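PDB 4A35: mitochondrial enolase superfamily member 1 from Homo sapiens, which catalyses the magnesium-dependent dehydration of L-fuconate to 2-keto-3-deoxy-L-fuconate in the breakdown of L-fucose. Local coordinates for residues R219-V224 with W275-T280. Sequence-based numbering, arbitrary orientation.
Sequences RFKVKV and WIEEPT. With MG (magnesium ion), chain B.
K221 and E277 join in a salt bridge inside the TIM-barrel domain of this mandelate racemase/muconate lactonizing family enzyme, across two parallel strands, 219-223 and 275-277, that are separated by strand 247-251. With that strand between them, the segments meet through side chains. K221 NZ donates to E277 OE1 at 2.8 Å, on the syn side and 30° out of the carboxylate plane, and the two side chains cross at about a right angle. With CG anti to the backbone N (chi1 -168°) and a bend at chi2, K221 CD lies beside E277 OE1; the bend at chi3 (86°) directs CE and the ammonium group toward the carboxylate. K221 NZ also salt-bridges E387, hydrogen-bonds Y191 OH and donates to water 1 at 3.0 Å.

The carboxylate divides its work. OE2 of E277 binds the magnesium ion at 2.2 Å, in a site completed by D251, E306 and three waters, while OE1 takes a second hydrogen bond on its anti lone pair from W275 NE1, at 3.2 Å. Q327 also bonds OE1, so the group is probably held firmly against rotation. An alanine in place of K221 would remove the ammonium group and is likely to leave E277 OE1 and E387 without their positive partner beside the metal. By similarity K221 binds substrate and K223 is the proton donor/acceptor; K223 NZ reaches D251, and bonds water 1 only weakly.

E278 approaches the metal indirectly, its OE1 accepting from coordinated water 2 at 2.7 Å. Apolar contact is slight and lies away from the metal: V224 CG2 touches I276 CD1 at 3.9 Å.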
ATOM      1  N   ARG A 219      25.801   6.186 -19.959  1.00 23.58           N
ATOM      2  CA  ARG A 219      24.580   6.671 -19.314  1.00 22.20           C
ATOM      3  C   ARG A 219      24.690   6.369 -17.809  1.00 23.25           C
ATOM      4  O   ARG A 219      24.996   5.236 -17.431  1.00 22.36           O
ATOM      5  CB  ARG A 219      23.354   6.002 -19.936  1.00 20.00           C
ATOM      6  CG  ARG A 219      23.345   6.075 -21.463  1.00 19.55           C
ATOM      7  CD  ARG A 219      22.162   5.297 -22.024  1.00 23.18           C
ATOM      8  NE  ARG A 219      22.341   5.185 -23.476  1.00 29.29           N
ATOM      9  CZ  ARG A 219      22.808   4.110 -24.100  1.00 37.72           C
ATOM     10  NH1 ARG A 219      23.057   2.993 -23.421  1.00 22.31           N
ATOM     11  NH2 ARG A 219      22.997   4.129 -25.417  1.00 27.15           N
ATOM     12  N   PHE A 220      24.556   7.396 -16.982  1.00 18.87           N
ATOM     13  CA  PHE A 220      24.848   7.343 -15.559  1.00 17.69           C
ATOM     14  C   PHE A 220      23.778   7.928 -14.666  1.00 23.77           C
ATOM     15  O   PHE A 220      23.288   9.028 -14.906  1.00 23.30           O
ATOM     16  CB  PHE A 220      26.168   8.153 -15.308  1.00 20.18           C
ATOM     17  CG  PHE A 220      27.413   7.525 -15.887  1.00 22.04           C
ATOM     18  CD1 PHE A 220      27.742   7.693 -17.237  1.00 23.90           C
ATOM     19  CD2 PHE A 220      28.290   6.817 -15.076  1.00 22.77           C
ATOM     20  CE1 PHE A 220      28.903   7.122 -17.769  1.00 26.96           C
ATOM     21  CE2 PHE A 220      29.432   6.214 -15.619  1.00 26.09           C
ATOM     22  CZ  PHE A 220      29.752   6.405 -16.954  1.00 25.06           C
ATOM     23  N   LYS A 221      23.473   7.200 -13.567  1.00 19.34           N
ATOM     24  CA  LYS A 221      22.552   7.727 -12.582  1.00 19.06           C
ATOM     25  C   LYS A 221      23.340   8.165 -11.371  1.00 20.35           C
ATOM     26  O   LYS A 221      24.403   7.608 -11.071  1.00 20.90           O
ATOM     27  CB  LYS A 221      21.439   6.718 -12.189  1.00 22.10           C
ATOM     28  CG  LYS A 221      20.313   7.392 -11.390  1.00 27.99           C
ATOM     29  CD  LYS A 221      18.922   6.805 -11.668  1.00 28.15           C
ATOM     30  CE  LYS A 221      18.763   5.631 -10.764  1.00 24.99           C
ATOM     31  NZ  LYS A 221      17.507   4.890 -11.064  1.00 19.91           N
ATOM     32  N   VAL A 222      22.811   9.167 -10.664  1.00 17.70           N
ATOM     33  CA  VAL A 222      23.394   9.666  -9.413  1.00 17.03           C
ATOM     34  C   VAL A 222      22.271   9.889  -8.393  1.00 21.36           C
ATOM     35  O   VAL A 222      21.230  10.465  -8.718  1.00 20.92           O
ATOM     36  CB  VAL A 222      24.247  10.966  -9.653  1.00 20.97           C
ATOM     37  CG1 VAL A 222      23.390  12.084 -10.271  1.00 21.79           C
ATOM     38  CG2 VAL A 222      24.891  11.460  -8.362  1.00 21.29           C
ATOM     39  N   LYS A 223      22.495   9.445  -7.152  1.00 17.65           N
ATOM     40  CA  LYS A 223      21.550   9.677  -6.065  1.00 17.60           C
ATOM     41  C   LYS A 223      21.752  11.065  -5.514  1.00 22.50           C
ATOM     42  O   LYS A 223      22.899  11.503  -5.295  1.00 22.19           O
ATOM     43  CB  LYS A 223      21.737   8.652  -4.923  1.00 18.49           C
ATOM     44  CG  LYS A 223      21.538   7.200  -5.318  1.00 20.03           C
ATOM     45  CD  LYS A 223      20.101   6.941  -5.825  1.00 20.61           C
ATOM     46  CE  LYS A 223      20.086   5.616  -6.547  1.00 28.18           C
ATOM     47  NZ  LYS A 223      18.743   4.981  -6.518  1.00 29.48           N
ATOM     48  N   VAL A 224      20.634  11.713  -5.201  1.00 18.46           N
ATOM     49  CA  VAL A 224      20.575  13.074  -4.639  1.00 19.99           C
ATOM     50  C   VAL A 224      19.506  13.142  -3.546  1.00 22.59           C
ATOM     51  O   VAL A 224      18.752  12.166  -3.352  1.00 19.41           O
ATOM     52  CB  VAL A 224      20.288  14.136  -5.769  1.00 22.16           C
ATOM     53  CG1 VAL A 224      21.382  14.116  -6.870  1.00 22.34           C
ATOM     54  CG2 VAL A 224      18.878  13.963  -6.364  1.00 20.06           C
ATOM     55  N   TRP A 275      16.541  13.295 -16.384  1.00 20.99           N
ATOM     56  CA  TRP A 275      15.385  13.186 -15.551  1.00 20.12           C
ATOM     57  C   TRP A 275      15.737  13.298 -14.077  1.00 21.02           C
ATOM     58  O   TRP A 275      16.917  13.100 -13.664  1.00 17.29           O
ATOM     59  CB  TRP A 275      14.610  11.862 -15.794  1.00 18.63           C
ATOM     60  CG  TRP A 275      15.214  10.569 -15.298  1.00 18.54           C
ATOM     61  CD1 TRP A 275      15.453  10.207 -13.998  1.00 21.23           C
ATOM     62  CD2 TRP A 275      15.371   9.373 -16.081  1.00 18.21           C
ATOM     63  NE1 TRP A 275      15.879   8.884 -13.942  1.00 19.55           N
ATOM     64  CE2 TRP A 275      15.818   8.344 -15.200  1.00 21.14           C
ATOM     65  CE3 TRP A 275      15.199   9.075 -17.459  1.00 19.97           C
ATOM     66  CZ2 TRP A 275      16.064   7.032 -15.641  1.00 19.28           C
ATOM     67  CZ3 TRP A 275      15.468   7.784 -17.897  1.00 21.77           C
ATOM     68  CH2 TRP A 275      15.865   6.770 -16.990  1.00 21.50           C
ATOM     69  N   ILE A 276      14.710  13.632 -13.303  1.00 17.17           N
ATOM     70  CA  ILE A 276      14.723  13.556 -11.833  1.00 15.14           C
ATOM     71  C   ILE A 276      13.755  12.428 -11.471  1.00 18.53           C
ATOM     72  O   ILE A 276      12.553  12.473 -11.828  1.00 17.19           O
ATOM     73  CB  ILE A 276      14.437  14.885 -11.040  1.00 17.93           C
ATOM     74  CG1 ILE A 276      14.413  14.523  -9.506  1.00 17.98           C
ATOM     75  CG2 ILE A 276      13.071  15.526 -11.423  1.00 14.73           C
ATOM     76  CD1 ILE A 276      15.858  14.090  -8.873  1.00 17.39           C
ATOM     77  N   GLU A 277      14.298  11.410 -10.806  1.00 16.31           N
ATOM     78  CA  GLU A 277      13.534  10.228 -10.453  1.00 17.17           C
ATOM     79  C   GLU A 277      13.022  10.334  -8.988  1.00 19.84           C
ATOM     80  O   GLU A 277      13.768  10.746  -8.085  1.00 19.34           O
ATOM     81  CB  GLU A 277      14.427   9.001 -10.665  1.00 18.05           C
ATOM     82  CG  GLU A 277      13.806   7.666 -10.247  1.00 20.11           C
ATOM     83  CD  GLU A 277      14.735   6.516 -10.631  1.00 24.19           C
ATOM     84  OE1 GLU A 277      15.501   6.702 -11.605  1.00 21.61           O
ATOM     85  OE2 GLU A 277      14.613   5.404 -10.058  1.00 22.68           O
ATOM     86  N   GLU A 278      11.757   9.876  -8.759  1.00 15.28           N
ATOM     87  CA  GLU A 278      11.084   9.888  -7.470  1.00 16.04           C
ATOM     88  C   GLU A 278      11.321  11.202  -6.691  1.00 20.75           C
ATOM     89  O   GLU A 278      11.834  11.171  -5.561  1.00 18.90           O
ATOM     90  CB  GLU A 278      11.502   8.676  -6.628  1.00 18.38           C
ATOM     91  CG  GLU A 278      10.991   7.366  -7.188  1.00 18.69           C
ATOM     92  CD  GLU A 278      10.815   6.392  -6.048  1.00 20.16           C
ATOM     93  OE1 GLU A 278      11.852   5.958  -5.479  1.00 22.39           O
ATOM     94  OE2 GLU A 278       9.651   6.074  -5.712  1.00 19.96           O
ATOM     95  N   PRO A 279      11.001  12.382  -7.273  1.00 20.03           N
ATOM     96  CA  PRO A 279      11.212  13.638  -6.511  1.00 19.38           C
ATOM     97  C   PRO A 279      10.389  13.686  -5.215  1.00 21.21           C
ATOM     98  O   PRO A 279      10.782  14.369  -4.277  1.00 21.39           O
ATOM     99  CB  PRO A 279      10.782  14.726  -7.501  1.00 20.26           C
ATOM    100  CG  PRO A 279       9.746  14.026  -8.418  1.00 22.90           C
ATOM    101  CD  PRO A 279      10.414  12.658  -8.606  1.00 20.73           C
ATOM    102  N   THR A 280       9.249  12.953  -5.135  1.00 17.99           N
ATOM    103  CA  THR A 280       8.442  13.003  -3.916  1.00 17.81           C
ATOM    104  C   THR A 280       7.834  11.611  -3.673  1.00 20.38           C
ATOM    105  O   THR A 280       8.253  10.627  -4.341  1.00 19.66           O
ATOM    106  CB  THR A 280       7.386  14.141  -4.003  1.00 17.50           C
ATOM    107  OG1 THR A 280       6.871  14.355  -2.706  1.00 19.25           O
ATOM    108  CG2 THR A 280       6.216  13.845  -5.016  1.00 18.20           C
TER
HETATM  109 MG    MG B1445      15.241   4.842  -8.057  1.00 23.25          MG
HETATM  110  O   HOH W   1      16.527   3.475  -8.630  1.00 29.17           O
HETATM  111  O   HOH W   2      14.178   6.007  -6.914  1.00 22.47           O
HETATM  112  O   HOH W   3      16.061   3.725  -6.080  1.00 39.24           O